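Local coordinates for secretory pathway GDP dissociation inhibitor (Saccharomyces cerevisiae, PDB 2BCG), which inhibits release of GDP from the Rab GTPase Sec4, extracts GDP-bound Ypt7 from vacuolar membranes and is essential for the yeast secretory pathway, at residues A[19-24]-A[243-248]. Sequence-based numbering, arbitrary orientation.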
ATOM      1  N   THR A  19     -10.594   0.539   6.038  1.00 10.34           N
ATOM      2  CA  THR A  19      -9.751   0.714   4.850  1.00 10.38           C
ATOM      3  C   THR A  19      -8.413   0.001   4.968  1.00 10.37           C
ATOM      4  O   THR A  19      -7.411   0.468   4.409  1.00 11.47           O
ATOM      5  CB  THR A  19      -9.518   2.207   4.526  1.00 10.86           C
ATOM      6  OG1 THR A  19      -8.911   2.869   5.655  1.00 11.57           O
ATOM      7  CG2 THR A  19     -10.823   2.911   4.182  1.00 13.94           C
ATOM      8  N   GLY A  20      -8.391  -1.150   5.647  1.00  9.97           N
ATOM      9  CA  GLY A  20      -7.306  -2.102   5.406  1.00  9.45           C
ATOM     10  C   GLY A  20      -7.156  -2.519   3.959  1.00  9.31           C
ATOM     11  O   GLY A  20      -8.111  -2.458   3.159  1.00 10.68           O
ATOM     12  N   ILE A  21      -5.968  -3.010   3.621  1.00  9.45           N
ATOM     13  CA  ILE A  21      -5.703  -3.389   2.232  1.00  9.42           C
ATOM     14  C   ILE A  21      -6.702  -4.445   1.648  1.00  9.69           C
ATOM     15  O   ILE A  21      -7.086  -4.348   0.490  1.00 10.59           O
ATOM     16  CB  ILE A  21      -4.230  -3.855   2.077  1.00  9.44           C
ATOM     17  CG1 ILE A  21      -3.862  -4.134   0.617  1.00  9.49           C
ATOM     18  CG2 ILE A  21      -3.903  -5.046   2.982  1.00  9.22           C
ATOM     19  CD1 ILE A  21      -4.131  -3.016  -0.322  1.00 14.83           C
ATOM     20  N   THR A  22      -7.082  -5.460   2.411  1.00  9.97           N
ATOM     21  CA  THR A  22      -8.028  -6.444   1.867  1.00  9.60           C
ATOM     22  C   THR A  22      -9.299  -5.747   1.391  1.00 10.35           C
ATOM     23  O   THR A  22      -9.758  -5.990   0.262  1.00 11.10           O
ATOM     24  CB  THR A  22      -8.354  -7.491   2.915  1.00 10.94           C
ATOM     25  OG1 THR A  22      -7.151  -8.129   3.322  1.00 11.75           O
ATOM     26  CG2 THR A  22      -9.372  -8.514   2.389  1.00 12.55           C
ATOM     27  N   GLU A  23      -9.819  -4.842   2.219  1.00  9.85           N
ATOM     28  CA  GLU A  23     -11.073  -4.132   1.901  1.00 10.13           C
ATOM     29  C   GLU A  23     -10.874  -3.170   0.743  1.00 10.38           C
ATOM     30  O   GLU A  23     -11.749  -3.018  -0.117  1.00 11.30           O
ATOM     31  CB  GLU A  23     -11.598  -3.345   3.099  1.00 10.62           C
ATOM     32  CG  GLU A  23     -12.347  -4.183   4.112  1.00 10.52           C
ATOM     33  CD  GLU A  23     -11.470  -5.140   4.900  1.00 13.51           C
ATOM     34  OE1 GLU A  23     -11.988  -6.212   5.312  1.00 14.74           O
ATOM     35  OE2 GLU A  23     -10.302  -4.790   5.198  1.00 13.24           O
ATOM     36  N   CYS A  24      -9.745  -2.451   0.747  1.00 10.26           N
ATOM     37  CA  CYS A  24      -9.504  -1.498  -0.332  1.00 10.42           C
ATOM     38  C   CYS A  24      -9.352  -2.246  -1.683  1.00 10.21           C
ATOM     39  O   CYS A  24      -9.864  -1.771  -2.679  1.00 11.10           O
ATOM     40  CB  CYS A  24      -8.287  -0.620  -0.053  1.00 11.13           C
ATOM     41  SG  CYS A  24      -8.539   0.499   1.333  1.00 12.28           S
ATOM     42  N   GLU A 243       0.770   2.887   1.541  1.00  9.49           N
ATOM     43  CA  GLU A 243       0.481   3.341   0.181  1.00  9.66           C
ATOM     44  C   GLU A 243      -0.461   2.389  -0.571  1.00  9.80           C
ATOM     45  O   GLU A 243      -1.173   2.811  -1.494  1.00 11.32           O
ATOM     46  CB  GLU A 243       1.764   3.497  -0.612  1.00 10.14           C
ATOM     47  CG  GLU A 243       2.774   4.443   0.035  1.00 10.70           C
ATOM     48  CD  GLU A 243       2.190   5.852   0.299  1.00 12.87           C
ATOM     49  OE1 GLU A 243       1.811   6.159   1.470  1.00 14.50           O
ATOM     50  OE2 GLU A 243       2.110   6.647  -0.664  1.00 14.50           O
ATOM     51  N   LEU A 244      -0.404   1.095  -0.241  1.00  9.28           N
ATOM     52  CA  LEU A 244      -1.199   0.092  -0.962  1.00  9.50           C
ATOM     53  C   LEU A 244      -2.716   0.328  -0.778  1.00  9.56           C
ATOM     54  O   LEU A 244      -3.430   0.464  -1.782  1.00 11.18           O
ATOM     55  CB  LEU A 244      -0.765  -1.337  -0.557  1.00 10.94           C
ATOM     56  CG  LEU A 244       0.659  -1.682  -1.017  1.00 11.38           C
ATOM     57  CD1 LEU A 244       1.154  -2.915  -0.214  1.00 12.75           C
ATOM     58  CD2 LEU A 244       0.724  -1.941  -2.540  1.00 13.18           C
ATOM     59  N   PRO A 245      -3.235   0.358   0.471  1.00  9.49           N
ATOM     60  CA  PRO A 245      -4.693   0.606   0.585  1.00  9.71           C
ATOM     61  C   PRO A 245      -5.075   1.947  -0.024  1.00  9.96           C
ATOM     62  O   PRO A 245      -6.124   2.059  -0.647  1.00 10.96           O
ATOM     63  CB  PRO A 245      -4.969   0.569   2.106  1.00 11.00           C
ATOM     64  CG  PRO A 245      -3.596   0.774   2.749  1.00 10.16           C
ATOM     65  CD  PRO A 245      -2.603   0.155   1.801  1.00 10.37           C
ATOM     66  N   GLN A 246      -4.231   2.952   0.133  1.00  9.79           N
ATOM     67  CA  GLN A 246      -4.539   4.282  -0.423  1.00  9.50           C
ATOM     68  C   GLN A 246      -4.662   4.195  -1.949  1.00  9.42           C
ATOM     69  O   GLN A 246      -5.521   4.841  -2.555  1.00 10.61           O
ATOM     70  CB  GLN A 246      -3.481   5.306  -0.019  1.00  9.47           C
ATOM     71  CG  GLN A 246      -3.599   5.656   1.475  1.00 11.05           C
ATOM     72  CD  GLN A 246      -2.582   6.694   1.889  1.00 14.17           C
ATOM     73  OE1 GLN A 246      -2.624   7.838   1.457  1.00 18.85           O
ATOM     74  NE2 GLN A 246      -1.643   6.284   2.709  1.00 20.80           N
ATOM     75  N   GLY A 247      -3.818   3.363  -2.551  1.00  9.72           N
ATOM     76  CA  GLY A 247      -3.856   3.228  -4.003  1.00 10.02           C
ATOM     77  C   GLY A 247      -5.099   2.518  -4.494  1.00  9.42           C
ATOM     78  O   GLY A 247      -5.700   2.900  -5.527  1.00  9.98           O
ATOM     79  N   PHE A 248      -5.477   1.445  -3.802  1.00  8.97           N
ATOM     80  CA  PHE A 248      -6.699   0.734  -4.194  1.00  9.04           C
ATOM     81  C   PHE A 248      -7.944   1.586  -3.905  1.00  9.87           C
ATOM     82  O   PHE A 248      -8.945   1.485  -4.640  1.00 10.51           O
ATOM     83  CB  PHE A 248      -6.756  -0.658  -3.573  1.00 10.02           C
ATOM     84  CG  PHE A 248      -5.857  -1.633  -4.288  1.00  9.28           C
ATOM     85  CD1 PHE A 248      -6.265  -2.211  -5.513  1.00  9.69           C
ATOM     86  CD2 PHE A 248      -4.574  -1.906  -3.798  1.00 10.50           C
ATOM     87  CE1 PHE A 248      -5.419  -3.092  -6.204  1.00 11.19           C
ATOM     88  CE2 PHE A 248      -3.704  -2.768  -4.512  1.00 11.13           C
ATOM     89  CZ  PHE A 248      -4.143  -3.385  -5.699  1.00 11.85           C
TER
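Thr19 OG1 hydrogen-bonds to both the carboxylate oxygen OD1 of Asp41 and the backbone N of Gly47, which would steady the turn from which Thr19 presents its carbonyl to Pro245. Its O lies 3.4 Å from Pro245 CB. Gly20 follows as the N-cap of helix 21-32, and its O accepts a bond from Cys24 N at 2.9 Å.

Helix 243-254 packs against the N-terminal turn of helix 21-32 at short range, with the CA atoms of Ile21 and Pro245 4.4 Å apart. Cys24 SG, anti to its own carbonyl carbon (chi1 -67°), sits 3.7 Å from Pro245 CB. The same proline is met at its nitrogen by Ile21 CD1, at 3.6 Å. Ile21 CG1 is anti to the backbone N (chi1 -174°), and chi2 of 54° then brings CD1 against the Leu244-Pro245 peptide, where it also touches Leu244 CB and, at 3.7 Å, Phe248 CD2. A turn further on, Phe248 CB packs against the carbonyl O of Cys24 (3.4 Å), and the ring leads away to Ile100, Leu101 and Thr104 of helix 96-104.

All the touching residues are buried. Gln246 points away from this interface; its OE1 hydrogen-bonds to the backbone of another protein's chain, and Glu243 OE1 forms a salt bridge with a basic side chain there, in keeping with the Ypt1-binding region 236-261. The tight glycine-containing turn between strand 14-17 and helix 21-32, with an aspartate just after strand 37-40, is characteristic of the Rossmann-like, dinucleotide-binding type of fold that GDI shares with flavoproteins.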